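Local atomic coordinates of ABC transporter, solute-binding protein (Staphylococcus aureus, PDB entry 6LKJ), a protein that probably serves as the extracellular solute-binding component of an ABC transporter, and holds a phosphorylated hexose in its binding cleft. Residues A[97-102]-A[211-216]; A[34-39]-A[136-141]; A[6-11]-A[53-58]. All coordinates share one frame; numbering follows the deposited sequence.

Overall arrangement
Three contacts of this periplasmic-binding-protein-type fold converge on one hexose 6-phosphate. Contact 1 pairs strands 93-105 and 213-221; contact 3 pairs strands 2-7 and 54-56 of the same mixed sheet, where 54-56 lies beside 213-221; contact 2 brings together the N-terminal ends of helices 36-44 and 138-151. Their centres are about 14 Å (1 to 2), 16 Å (1 to 3) and 11 Å (2 to 3) apart. Along the chain contact 3 closes before contact 1 opens, whereas the segments of contact 2 alternate with those of both others. Contacts 1 and 3 hold O2 and O3 of the sugar, contact 2 the phosphate and O1, joining distant parts of the sequence into one site.

Contact 1 of 3, residues A[97-102]-A[211-216]; sequences LMPTVI and TMLNVD. With BGP (6-O-phosphono-beta-D-galactopyranose), chain B.
Met98 and Asn214 form the hydrogen-bonded pair of an antiparallel beta ladder, and their side chains share the sheet face that meets the sugar. Asn214 ND2 donates to BGP O2 at 3.1 Å, nearly straight (171°), and also lies 2.7 Å from BGP O1. Both oxygens of the Asp216 carboxylate are used, OD1 receiving O2 and OD2 receiving O3, the latter at 2.6 Å. Met98, its chain bent at chi2 and chi3, lays CG 3.3 Å from O2, with CE 3.9 Å from Asp216 OD2. Behind this shell, Gln142 holds the Asn214 OD1 and Tyr9 OH bonds to Asp216 OD2; both polar groups therefore have a second partner outside the two segments.

The backbone keeps the two strands in register through Met98 N to Asn214 O and the return bond from Asn214 N to Met98 O. On the other face Leu213 CD1 packs 3.9 Å from Pro99 CG, while Leu97 and Val215 run side by side. Where the ladder gives way to loop, Met212 O is gripped twice by one residue: Thr100 N approaches nearly head-on, and Thr100 OG1, placed between its own N and carbonyl carbon (chi1 59°), donates at 2.9 Å.

Contact 2 of 3, residues A[34-39]-A[136-141]; sequences GSTQVL and TTTTGY. With BGP (6-O-phosphono-beta-D-galactopyranose), chain B.
The flat carbonyl group of Thr136 is met from both sides of its plane by the start of helix 36-44. Ser35 CB lies beyond the oxygen on one side, 3.4 Å from Thr136 O, and Gln37 N and Gln37 CB on the other; the Gln37 N-H bonds to that oxygen at 3.0 Å, tilted 33° from the carbonyl plane. Alongside, Val38 CG2 lies next to Thr136 CB, pointing the same way.

Deeper in, two threonines meet, with Thr36 OG1 and Thr138 OG1 2.8 Å apart. A water joins Thr138 OG1 to Gln37 NE2, which also bonds Thr63 O.

Both helices begin here and direct their first N-H groups at the phosphate of the sugar. BGP O2P takes three bonds: from Thr36 N, from Thr36 OG1 at 2.7 Å and from Thr138 N, also at 2.7 Å. Thr36 OG1 lies anti to its carbonyl carbon (chi1 -60°), beside its own N, which lets both donors reach the one oxygen. BGP O1P is held by Thr139 through N and OG1, and that same hydroxyl accepts from the anomeric O1 of the sugar at 3.0 Å. Thr137, the N-cap of helix 138-151, turns its OG1 the other way to receive Gly140 N, a capping bond; Asn133 O is a further partner of that hydroxyl.

The phosphate is therefore met by neutral donors of these segments, backbone N-H groups and threonine hydroxyls. Two helix N-termini facing it would be expected to stabilise its negative charge, and because the donors come from both segments, the anion itself ties helices 36-44 and 138-151 together.

Contact 3 of 3, residues A[6-11]-A[53-58]; sequences YSPYQS and DVFMGG. With BGP (6-O-phosphono-beta-D-galactopyranose), chain B.
Asp53 brings its backbone N near CE1 of the Tyr6 ring, at the point where segment 53-58 falls in beside segment 6-11; Asp53 OD1 accepts from His227 N and Asn223 ND2. With Val54 the parallel beta pairing of strands 2-7 and 54-56 starts: Val54 O accepts from Tyr6 N at 2.8 Å, and the same oxygen lies at the edge of the Tyr6 ring, near its plane.

Phe55 is the bridge partner of Tyr6, and both side chains share a face of the sheet. Their rings are almost parallel (15°) but slid apart, so they barely overlap; instead Phe55 CD2 presses on Tyr6 CB at 3.4 Å. Tyr6 O stands over one Phe55 face, offset toward the rim, and Pro8 CD reaches Phe55 CE1. The far end of Tyr6 is held by Gly52 N and Glu46.

Met56 returns the ladder through its N to Tyr6 O. Its own O is taken by Ser7 OG at 2.9 Å, the donor standing above the carbonyl plane. Ser7 OG, anti to its backbone N (chi1 -178°), also accepts from Tyr9 N, closing an ST turn. Gly57 has no side chain to stand between the segments, and its CA comes within 3.4 Å of Tyr9 CE2, while Pro8 CG lies against the peptide leading to Gly58.

Gly58 N donates to BGP O3 at 2.8 Å. Tyr9 CE1 and Pro8 also border the sugar. The O3 hydroxyl is thus both acceptor and donor: its oxygen receives the backbone N-H of Gly58, and its own hydrogen is directed to the carboxylate oxygen Asp216 OD2.

Contact 1 of 3, residues A[97-102]-A[211-216]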
loop_
_atom_site.group_PDB
_atom_site.type_symbol
_atom_site.label_atom_id
_atom_site.label_comp_id
_atom_site.label_asym_id
_atom_site.label_seq_id
_atom_site.Cartn_x
_atom_site.Cartn_y
_atom_site.Cartn_z
ATOM N N LEU A 97 4.820 6.535 2.739
ATOM C CA LEU A 97 5.542 5.910 1.639
ATOM C C LEU A 97 5.661 4.421 1.936
ATOM O O LEU A 97 6.177 4.035 2.991
ATOM C CB LEU A 97 6.922 6.541 1.456
ATOM C CG LEU A 97 6.927 8.059 1.267
ATOM C CD1 LEU A 97 8.348 8.597 1.294
ATOM C CD2 LEU A 97 6.226 8.441 -0.030
ATOM N N MET A 98 5.175 3.590 1.017
ATOM C CA MET A 98 5.115 2.145 1.228
ATOM C C MET A 98 5.778 1.417 0.070
ATOM O O MET A 98 5.177 1.288 -1.012
ATOM C CB MET A 98 3.676 1.677 1.395
ATOM C CG MET A 98 3.568 0.227 1.821
ATOM S SD MET A 98 3.998 0.035 3.558
ATOM C CE MET A 98 2.559 0.773 4.330
ATOM N N PRO A 99 7.000 0.920 0.249
ATOM C CA PRO A 99 7.621 0.109 -0.805
ATOM C C PRO A 99 6.886 -1.213 -0.969
ATOM O O PRO A 99 6.561 -1.885 0.012
ATOM C CB PRO A 99 9.055 -0.103 -0.299
ATOM C CG PRO A 99 9.261 0.937 0.761
ATOM C CD PRO A 99 7.915 1.157 1.378
ATOM N N THR A 100 6.602 -1.569 -2.218
ATOM C CA THR A 100 6.180 -2.926 -2.525
ATOM C C THR A 100 7.404 -3.831 -2.536
ATOM O O THR A 100 8.500 -3.414 -2.914
ATOM C CB THR A 100 5.461 -2.988 -3.872
ATOM O OG1 THR A 100 6.333 -2.508 -4.902
ATOM C CG2 THR A 100 4.203 -2.135 -3.845
ATOM N N VAL A 101 7.222 -5.075 -2.091
ATOM C CA VAL A 101 8.346 -5.972 -1.861
ATOM C C VAL A 101 8.017 -7.376 -2.349
ATOM O O VAL A 101 6.856 -7.737 -2.557
ATOM C CB VAL A 101 8.748 -6.035 -0.369
ATOM C CG1 VAL A 101 9.218 -4.671 0.132
ATOM C CG2 VAL A 101 7.586 -6.550 0.465
ATOM N N ILE A 102 9.073 -8.163 -2.533
ATOM C CA ILE A 102 8.979 -9.612 -2.653
ATOM C C ILE A 102 9.268 -10.199 -1.280
ATOM O O ILE A 102 10.242 -9.806 -0.625
ATOM C CB ILE A 102 9.967 -10.155 -3.700
ATOM C CG1 ILE A 102 9.625 -9.636 -5.097
ATOM C CG2 ILE A 102 9.990 -11.682 -3.681
ATOM C CD1 ILE A 102 10.716 -9.892 -6.119
ATOM N N THR A 211 12.054 -1.234 -7.739
ATOM C CA THR A 211 11.053 -1.389 -6.692
ATOM C C THR A 211 10.033 -0.262 -6.799
ATOM O O THR A 211 10.402 0.917 -6.781
ATOM C CB THR A 211 11.710 -1.382 -5.312
ATOM O OG1 THR A 211 12.652 -2.460 -5.219
ATOM C CG2 THR A 211 10.662 -1.523 -4.220
ATOM N N MET A 212 8.757 -0.624 -6.904
ATOM C CA MET A 212 7.700 0.377 -6.937
ATOM C C MET A 212 7.470 0.941 -5.539
ATOM O O MET A 212 7.349 0.190 -4.567
ATOM C CB MET A 212 6.407 -0.231 -7.479
ATOM C CG MET A 212 5.211 0.705 -7.413
ATOM S SD MET A 212 5.314 2.027 -8.635
ATOM C CE MET A 212 5.432 1.058 -10.135
ATOM N N LEU A 213 7.414 2.266 -5.439
ATOM C CA LEU A 213 7.166 2.952 -4.177
ATOM C C LEU A 213 5.748 3.506 -4.185
ATOM O O LEU A 213 5.421 4.374 -5.002
ATOM C CB LEU A 213 8.179 4.076 -3.950
ATOM C CG LEU A 213 8.001 4.849 -2.640
ATOM C CD1 LEU A 213 8.202 3.933 -1.443
ATOM C CD2 LEU A 213 8.949 6.038 -2.575
ATOM N N ASN A 214 4.912 3.003 -3.280
ATOM C CA ASN A 214 3.549 3.495 -3.150
ATOM C C ASN A 214 3.533 4.782 -2.338
ATOM O O ASN A 214 4.144 4.857 -1.267
ATOM C CB ASN A 214 2.657 2.454 -2.472
ATOM C CG ASN A 214 2.531 1.176 -3.267
ATOM O OD1 ASN A 214 2.941 1.103 -4.426
ATOM N ND2 ASN A 214 1.949 0.156 -2.646
ATOM N N VAL A 215 2.833 5.789 -2.844
ATOM C CA VAL A 215 2.522 6.990 -2.080
ATOM C C VAL A 215 1.090 6.823 -1.588
ATOM O O VAL A 215 0.132 7.106 -2.315
ATOM C CB VAL A 215 2.699 8.265 -2.908
ATOM C CG1 VAL A 215 2.449 9.494 -2.042
ATOM C CG2 VAL A 215 4.093 8.315 -3.513
ATOM N N ASP A 216 0.940 6.338 -0.359
ATOM C CA ASP A 216 -0.380 6.160 0.225
ATOM C C ASP A 216 -1.013 7.513 0.531
ATOM O O ASP A 216 -0.332 8.471 0.907
ATOM C CB ASP A 216 -0.290 5.322 1.499
ATOM C CG ASP A 216 0.218 3.915 1.241
ATOM O OD1 ASP A 216 0.498 3.575 0.069
ATOM O OD2 ASP A 216 0.335 3.142 2.216
HETATM C C1 BGP B . -0.092 -1.520 -0.108
HETATM C C2 BGP B . -0.431 -0.051 0.080
HETATM C C3 BGP B . -1.195 0.161 1.338
HETATM C C4 BGP B . -2.428 -0.698 1.386
HETATM C C5 BGP B . -2.075 -2.171 1.187
HETATM C C6 BGP B . -3.314 -3.007 1.181
HETATM O O1 BGP B . 0.539 -1.703 -1.287
HETATM O O2 BGP B . 0.793 0.722 0.124
HETATM O O3 BGP B . -1.595 1.543 1.431
HETATM O O4 BGP B . -3.307 -0.270 0.334
HETATM O O5 BGP B . -1.340 -2.370 -0.072
HETATM O O6 BGP B . -4.101 -2.670 0.096
HETATM P P BGP B . -4.569 -3.859 -0.944
HETATM O O1P BGP B . -3.369 -4.408 -1.671
HETATM O O2P BGP B . -5.539 -3.271 -1.943
HETATM O O3P BGP B . -5.248 -4.962 -0.178
HETATM O O HOH W 1 8.334 -3.621 -6.561
#

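Contact 2 of 3, residues A[34-39]-A[136-141]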
loop_
_atom_site.group_PDB
_atom_site.type_symbol
_atom_site.label_atom_id
_atom_site.label_comp_id
_atom_site.label_asym_id
_atom_site.label_seq_id
_atom_site.Cartn_x
_atom_site.Cartn_y
_atom_site.Cartn_z
ATOM N N GLY A 34 -10.878 -3.930 3.733
ATOM C CA GLY A 34 -11.054 -4.604 2.462
ATOM C C GLY A 34 -9.965 -4.218 1.490
ATOM O O GLY A 34 -9.129 -3.357 1.760
ATOM N N SER A 35 -9.979 -4.892 0.341
ATOM C CA SER A 35 -9.084 -4.515 -0.745
ATOM C C SER A 35 -9.393 -3.093 -1.199
ATOM O O SER A 35 -10.530 -2.622 -1.099
ATOM C CB SER A 35 -9.218 -5.490 -1.916
ATOM O OG SER A 35 -8.982 -6.826 -1.502
ATOM N N THR A 36 -8.362 -2.404 -1.696
ATOM C CA THR A 36 -8.485 -0.985 -2.016
ATOM C C THR A 36 -9.644 -0.725 -2.973
ATOM O O THR A 36 -10.563 0.040 -2.665
ATOM C CB THR A 36 -7.179 -0.461 -2.615
ATOM O OG1 THR A 36 -6.110 -0.628 -1.675
ATOM C CG2 THR A 36 -7.316 1.015 -2.962
ATOM N N GLN A 37 -9.616 -1.364 -4.145
ATOM C CA GLN A 37 -10.647 -1.108 -5.143
ATOM C C GLN A 37 -12.002 -1.671 -4.740
ATOM O O GLN A 37 -13.028 -1.169 -5.211
ATOM C CB GLN A 37 -10.219 -1.674 -6.497
ATOM C CG GLN A 37 -9.027 -0.952 -7.107
ATOM C CD GLN A 37 -9.263 0.540 -7.254
ATOM O OE1 GLN A 37 -10.311 0.973 -7.735
ATOM N NE2 GLN A 37 -8.286 1.337 -6.834
ATOM N N VAL A 38 -12.033 -2.695 -3.885
ATOM C CA VAL A 38 -13.308 -3.198 -3.382
ATOM C C VAL A 38 -13.960 -2.164 -2.471
ATOM O O VAL A 38 -15.163 -1.898 -2.568
ATOM C CB VAL A 38 -13.107 -4.542 -2.659
ATOM C CG1 VAL A 38 -14.399 -4.979 -1.977
ATOM C CG2 VAL A 38 -12.632 -5.605 -3.637
ATOM N N LEU A 39 -13.171 -1.566 -1.572
ATOM C CA LEU A 39 -13.689 -0.500 -0.723
ATOM C C LEU A 39 -14.183 0.675 -1.557
ATOM O O LEU A 39 -15.237 1.254 -1.267
ATOM C CB LEU A 39 -12.610 -0.035 0.257
ATOM C CG LEU A 39 -12.141 -1.022 1.329
ATOM C CD1 LEU A 39 -10.883 -0.503 2.006
ATOM C CD2 LEU A 39 -13.236 -1.269 2.354
ATOM N N THR A 136 -8.356 -5.712 -8.106
ATOM C CA THR A 136 -9.023 -5.303 -6.879
ATOM C C THR A 136 -8.095 -4.717 -5.826
ATOM O O THR A 136 -8.579 -4.023 -4.927
ATOM C CB THR A 136 -9.767 -6.495 -6.257
ATOM O OG1 THR A 136 -8.840 -7.561 -6.015
ATOM C CG2 THR A 136 -10.870 -6.987 -7.188
ATOM N N THR A 137 -6.793 -4.970 -5.906
ATOM C CA THR A 137 -5.868 -4.594 -4.848
ATOM C C THR A 137 -4.893 -3.527 -5.323
ATOM O O THR A 137 -4.579 -3.427 -6.513
ATOM C CB THR A 137 -5.079 -5.808 -4.344
ATOM O OG1 THR A 137 -4.203 -6.270 -5.380
ATOM C CG2 THR A 137 -6.024 -6.933 -3.942
ATOM N N THR A 138 -4.415 -2.725 -4.369
ATOM C CA THR A 138 -3.325 -1.801 -4.656
ATOM C C THR A 138 -2.018 -2.551 -4.876
ATOM O O THR A 138 -1.266 -2.244 -5.809
ATOM C CB THR A 138 -3.178 -0.794 -3.513
ATOM O OG1 THR A 138 -4.225 0.179 -3.591
ATOM C CG2 THR A 138 -1.828 -0.088 -3.580
ATOM N N THR A 139 -1.746 -3.554 -4.036
ATOM C CA THR A 139 -0.462 -4.246 -4.081
ATOM C C THR A 139 -0.290 -5.015 -5.385
ATOM O O THR A 139 0.757 -4.923 -6.037
ATOM C CB THR A 139 -0.338 -5.186 -2.882
ATOM O OG1 THR A 139 -0.596 -4.454 -1.678
ATOM C CG2 THR A 139 1.055 -5.789 -2.817
ATOM N N GLY A 140 -1.304 -5.788 -5.779
ATOM C CA GLY A 140 -1.213 -6.518 -7.033
ATOM C C GLY A 140 -1.098 -5.601 -8.236
ATOM O O GLY A 140 -0.331 -5.870 -9.163
ATOM N N TYR A 141 -1.853 -4.501 -8.233
ATOM C CA TYR A 141 -1.795 -3.557 -9.344
ATOM C C TYR A 141 -0.429 -2.890 -9.434
ATOM O O TYR A 141 0.127 -2.742 -10.529
ATOM C CB TYR A 141 -2.897 -2.505 -9.192
ATOM C CG TYR A 141 -2.780 -1.332 -10.142
ATOM C CD1 TYR A 141 -3.113 -1.461 -11.484
ATOM C CD2 TYR A 141 -2.343 -0.091 -9.692
ATOM C CE1 TYR A 141 -3.009 -0.389 -12.355
ATOM C CE2 TYR A 141 -2.238 0.987 -10.555
ATOM C CZ TYR A 141 -2.572 0.832 -11.884
ATOM O OH TYR A 141 -2.468 1.903 -12.743
HETATM C C1 BGP B . -0.092 -1.520 -0.108
HETATM C C2 BGP B . -0.431 -0.051 0.080
HETATM C C3 BGP B . -1.195 0.161 1.338
HETATM C C4 BGP B . -2.428 -0.698 1.386
HETATM C C5 BGP B . -2.075 -2.171 1.187
HETATM C C6 BGP B . -3.314 -3.007 1.181
HETATM O O1 BGP B . 0.539 -1.703 -1.287
HETATM O O2 BGP B . 0.793 0.722 0.124
HETATM O O3 BGP B . -1.595 1.543 1.431
HETATM O O4 BGP B . -3.307 -0.270 0.334
HETATM O O5 BGP B . -1.340 -2.370 -0.072
HETATM O O6 BGP B . -4.101 -2.670 0.096
HETATM P P BGP B . -4.569 -3.859 -0.944
HETATM O O1P BGP B . -3.369 -4.408 -1.671
HETATM O O2P BGP B . -5.539 -3.271 -1.943
HETATM O O3P BGP B . -5.248 -4.962 -0.178
HETATM O O HOH W 2 -5.617 0.680 -5.977
#

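Contact 3 of 3, residues A[6-11]-A[53-58]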
loop_
_atom_site.group_PDB
_atom_site.type_symbol
_atom_site.label_atom_id
_atom_site.label_comp_id
_atom_site.label_asym_id
_atom_site.label_seq_id
_atom_site.Cartn_x
_atom_site.Cartn_y
_atom_site.Cartn_z
ATOM N N TYR A 6 -12.655 4.146 5.902
ATOM C CA TYR A 6 -12.340 3.061 4.979
ATOM C C TYR A 6 -10.827 2.923 4.885
ATOM O O TYR A 6 -10.122 3.916 4.671
ATOM C CB TYR A 6 -12.903 3.319 3.580
ATOM C CG TYR A 6 -14.369 3.675 3.490
ATOM C CD1 TYR A 6 -14.798 4.986 3.658
ATOM C CD2 TYR A 6 -15.319 2.709 3.185
ATOM C CE1 TYR A 6 -16.137 5.318 3.556
ATOM C CE2 TYR A 6 -16.661 3.033 3.079
ATOM C CZ TYR A 6 -17.063 4.339 3.265
ATOM O OH TYR A 6 -18.395 4.669 3.162
ATOM N N SER A 7 -10.325 1.695 5.025
ATOM C CA SER A 7 -8.884 1.529 4.916
ATOM C C SER A 7 -8.491 0.134 4.449
ATOM O O SER A 7 -8.908 -0.857 5.070
ATOM C CB SER A 7 -8.202 1.826 6.252
ATOM O OG SER A 7 -6.797 1.699 6.133
ATOM N N PRO A 8 -7.702 0.025 3.375
ATOM C CA PRO A 8 -7.111 -1.275 3.025
ATOM C C PRO A 8 -5.968 -1.687 3.939
ATOM O O PRO A 8 -5.473 -2.813 3.803
ATOM C CB PRO A 8 -6.623 -1.061 1.586
ATOM C CG PRO A 8 -6.370 0.408 1.497
ATOM C CD PRO A 8 -7.413 1.057 2.365
ATOM N N TYR A 9 -5.531 -0.819 4.851
ATOM C CA TYR A 9 -4.504 -1.192 5.813
ATOM C C TYR A 9 -4.990 -2.324 6.710
ATOM O O TYR A 9 -6.191 -2.499 6.933
ATOM C CB TYR A 9 -4.122 0.001 6.687
ATOM C CG TYR A 9 -3.269 1.051 6.020
ATOM C CD1 TYR A 9 -2.105 0.709 5.343
ATOM C CD2 TYR A 9 -3.621 2.394 6.085
ATOM C CE1 TYR A 9 -1.322 1.675 4.743
ATOM C CE2 TYR A 9 -2.846 3.362 5.493
ATOM C CZ TYR A 9 -1.700 3.000 4.822
ATOM O OH TYR A 9 -0.930 3.969 4.230
ATOM N N GLN A 10 -4.040 -3.090 7.236
ATOM C CA GLN A 10 -4.360 -4.056 8.271
ATOM C C GLN A 10 -4.554 -3.341 9.605
ATOM O O GLN A 10 -4.070 -2.225 9.819
ATOM C CB GLN A 10 -3.264 -5.116 8.384
ATOM C CG GLN A 10 -3.163 -6.033 7.173
ATOM C CD GLN A 10 -4.342 -6.983 7.060
ATOM O OE1 GLN A 10 -4.431 -7.970 7.790
ATOM N NE2 GLN A 10 -5.255 -6.689 6.141
ATOM N N SER A 11 -5.274 -4.006 10.512
ATOM C CA SER A 11 -5.647 -3.372 11.772
ATOM C C SER A 11 -4.425 -3.032 12.617
ATOM O O SER A 11 -4.398 -1.997 13.290
ATOM C CB SER A 11 -6.600 -4.280 12.550
ATOM O OG SER A 11 -7.013 -3.671 13.759
ATOM N N ASP A 53 -16.561 8.604 6.403
ATOM C CA ASP A 53 -16.035 9.962 6.366
ATOM C C ASP A 53 -14.649 10.085 5.754
ATOM O O ASP A 53 -14.372 11.079 5.081
ATOM C CB ASP A 53 -16.012 10.548 7.784
ATOM C CG ASP A 53 -17.398 10.663 8.382
ATOM O OD1 ASP A 53 -18.167 11.541 7.937
ATOM O OD2 ASP A 53 -17.720 9.870 9.291
ATOM N N VAL A 54 -13.761 9.116 5.973
ATOM C CA VAL A 54 -12.363 9.233 5.566
ATOM C C VAL A 54 -11.920 7.929 4.912
ATOM O O VAL A 54 -12.329 6.842 5.330
ATOM C CB VAL A 54 -11.457 9.585 6.770
ATOM C CG1 VAL A 54 -9.987 9.581 6.370
ATOM C CG2 VAL A 54 -11.841 10.937 7.355
ATOM N N PHE A 55 -11.093 8.046 3.873
ATOM C CA PHE A 55 -10.431 6.914 3.233
ATOM C C PHE A 55 -8.929 7.096 3.399
ATOM O O PHE A 55 -8.368 8.088 2.925
ATOM C CB PHE A 55 -10.805 6.824 1.751
ATOM C CG PHE A 55 -10.608 5.457 1.147
ATOM C CD1 PHE A 55 -9.339 4.911 1.022
ATOM C CD2 PHE A 55 -11.692 4.728 0.684
ATOM C CE1 PHE A 55 -9.157 3.658 0.462
ATOM C CE2 PHE A 55 -11.515 3.473 0.123
ATOM C CZ PHE A 55 -10.247 2.940 0.012
ATOM N N MET A 56 -8.279 6.148 4.074
ATOM C CA MET A 56 -6.838 6.200 4.275
ATOM C C MET A 56 -6.205 4.894 3.813
ATOM O O MET A 56 -6.720 3.807 4.090
ATOM C CB MET A 56 -6.481 6.484 5.749
ATOM C CG MET A 56 -6.799 5.365 6.729
ATOM S SD MET A 56 -6.384 5.800 8.433
ATOM C CE MET A 56 -4.600 5.911 8.340
ATOM N N GLY A 57 -5.093 5.010 3.099
ATOM C CA GLY A 57 -4.427 3.855 2.540
ATOM C C GLY A 57 -4.702 3.700 1.054
ATOM O O GLY A 57 -5.673 4.227 0.506
ATOM N N GLY A 58 -3.826 2.954 0.394
ATOM C CA GLY A 58 -3.902 2.780 -1.039
ATOM C C GLY A 58 -3.312 3.959 -1.794
ATOM O O GLY A 58 -3.170 5.068 -1.280
HETATM C C1 BGP B . -0.092 -1.520 -0.108
HETATM C C2 BGP B . -0.431 -0.051 0.080
HETATM C C3 BGP B . -1.195 0.161 1.338
HETATM C C4 BGP B . -2.428 -0.698 1.386
HETATM C C5 BGP B . -2.075 -2.171 1.187
HETATM C C6 BGP B . -3.314 -3.007 1.181
HETATM O O1 BGP B . 0.539 -1.703 -1.287
HETATM O O2 BGP B . 0.793 0.722 0.124
HETATM O O3 BGP B . -1.595 1.543 1.431
HETATM O O4 BGP B . -3.307 -0.270 0.334
HETATM O O5 BGP B . -1.340 -2.370 -0.072
HETATM O O6 BGP B . -4.101 -2.670 0.096
HETATM P P BGP B . -4.569 -3.859 -0.944
HETATM O O1P BGP B . -3.369 -4.408 -1.671
HETATM O O2P BGP B . -5.539 -3.271 -1.943
HETATM O O3P BGP B . -5.248 -4.962 -0.178
#